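Side-chain contact in bifunctional endo-1,4-beta-xylanase A (Neocallimastix patriciarum, PDB 2VG9), which hydrolyses internal beta-1,4-xylosidic bonds of xylan as a family 11 glycoside hydrolase: residues A[64-67]-A[68-71]. Sequence-based numbering, arbitrary orientation.
Sequences QKKA and TDYD
K65 CE sits over the centre of one face of the Y70 ring, in CH-pi contact 3.6 Å from the ring centroid, 13° off its normal. K65 NZ reaches on over the same face for a cation-pi contact, 4.7 Å from the centroid. Toward the hydroxyl end of the ring, K65 CG touches Y70 CE2 at 3.5 Å; chi1 of 73° sets CG between the backbone N and carbonyl carbon, and from there the extended chain runs obliquely across the ring. A67 O and a water lie in plane at the ring edge, the water linking Y70 OH (2.7 Å) to Q64 N. The loop here joins strands 52-60 and 73-86 of the family 11 beta jelly roll, with A67 tucked against F178 of helix 174-182. Residues 66-69 form a type I beta-turn, closed by D69 N donating to K66 O at 2.9 Å. Replacing Y70 with an alanine would probably leave the K65 chain without its aromatic platform and the water at Q64 N without its hydroxyl partner. D69 CB packs against K65 CD at 3.7 Å, while a second water bridges D69 OD2 to K66 N.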
loop_
_atom_site.group_PDB
_atom_site.type_symbol
_atom_site.label_atom_id
_atom_site.label_comp_id
_atom_site.label_asym_id
_atom_site.label_seq_id
_atom_site.Cartn_x
_atom_site.Cartn_y
_atom_site.Cartn_z
ATOM N N GLN A 64 -10.753 13.405 6.174
ATOM C CA GLN A 64 -11.258 14.553 6.906
ATOM C C GLN A 64 -10.528 15.800 6.463
ATOM O O GLN A 64 -11.097 16.890 6.410
ATOM C CB GLN A 64 -11.083 14.340 8.432
ATOM C CG GLN A 64 -12.110 13.379 9.011
ATOM C CD GLN A 64 -11.896 13.028 10.493
ATOM O OE1 GLN A 64 -12.711 12.298 11.085
ATOM N NE2 GLN A 64 -10.820 13.559 11.108
ATOM N N LYS A 65 -9.251 15.640 6.159
ATOM C CA LYS A 65 -8.466 16.785 5.819
ATOM C C LYS A 65 -7.330 16.450 4.887
ATOM O O LYS A 65 -6.935 15.261 4.747
ATOM C CB LYS A 65 -7.995 17.537 7.071
ATOM C CG LYS A 65 -6.909 16.904 7.917
ATOM C CD LYS A 65 -6.495 17.901 8.994
ATOM C CE LYS A 65 -5.569 17.296 10.024
ATOM N NZ LYS A 65 -5.134 18.239 11.117
ATOM N N LYS A 66 -6.846 17.511 4.236
ATOM C CA LYS A 66 -5.791 17.420 3.231
ATOM C C LYS A 66 -4.641 16.632 3.857
ATOM O O LYS A 66 -4.231 16.915 4.975
ATOM C CB LYS A 66 -5.347 18.812 2.823
ATOM C CG LYS A 66 -4.458 18.893 1.577
ATOM C CD LYS A 66 -4.083 20.354 1.339
ATOM C CE LYS A 66 -3.686 20.576 -0.075
ATOM N NZ LYS A 66 -2.757 21.732 -0.213
ATOM N N ALA A 67 -4.130 15.651 3.119
ATOM C CA ALA A 67 -3.095 14.754 3.643
ATOM C C ALA A 67 -1.893 15.505 4.181
ATOM O O ALA A 67 -1.254 15.064 5.155
ATOM C CB ALA A 67 -2.686 13.719 2.585
ATOM N N THR A 68 -1.584 16.660 3.578
ATOM C CA THR A 68 -0.406 17.410 4.012
ATOM C C THR A 68 -0.681 18.355 5.201
ATOM O O THR A 68 0.275 18.948 5.730
ATOM C CB THR A 68 0.204 18.239 2.858
ATOM O OG1 THR A 68 -0.856 18.903 2.158
ATOM C CG2 THR A 68 0.974 17.333 1.875
ATOM N N ASP A 69 -1.955 18.516 5.592
ATOM C CA ASP A 69 -2.291 19.231 6.852
ATOM C C ASP A 69 -1.833 18.514 8.111
ATOM O O ASP A 69 -1.614 19.144 9.130
ATOM C CB ASP A 69 -3.788 19.432 7.002
ATOM C CG ASP A 69 -4.299 20.490 6.091
ATOM O OD1 ASP A 69 -3.442 20.993 5.303
ATOM O OD2 ASP A 69 -5.518 20.730 6.096
ATOM N N TYR A 70 -1.756 17.194 8.077
ATOM C CA TYR A 70 -1.213 16.480 9.246
ATOM C C TYR A 70 0.270 16.849 9.401
ATOM O O TYR A 70 1.070 16.691 8.447
ATOM C CB TYR A 70 -1.397 14.983 9.060
ATOM C CG TYR A 70 -2.837 14.565 9.001
ATOM C CD1 TYR A 70 -3.528 14.210 10.172
ATOM C CD2 TYR A 70 -3.519 14.509 7.778
ATOM C CE1 TYR A 70 -4.876 13.801 10.120
ATOM C CE2 TYR A 70 -4.862 14.126 7.723
ATOM C CZ TYR A 70 -5.524 13.775 8.891
ATOM O OH TYR A 70 -6.826 13.397 8.816
ATOM N N ASP A 71 0.633 17.344 10.585
ATOM C CA ASP A 71 1.994 17.841 10.841
ATOM C C ASP A 71 3.039 16.756 10.694
ATOM O O ASP A 71 4.091 16.981 10.091
ATOM C CB ASP A 71 2.097 18.478 12.227
ATOM C CG ASP A 71 1.532 19.907 12.263
ATOM O OD1 ASP A 71 1.430 20.565 11.198
ATOM O OD2 ASP A 71 1.190 20.367 13.368
HETATM O O HOH W 1 -8.266 12.852 6.562
HETATM O O HOH W 2 -8.237 20.107 4.586
HETATM O O HOH W 3 0.558 20.761 0.318
HETATM O O HOH W 4 1.119 15.053 6.441
#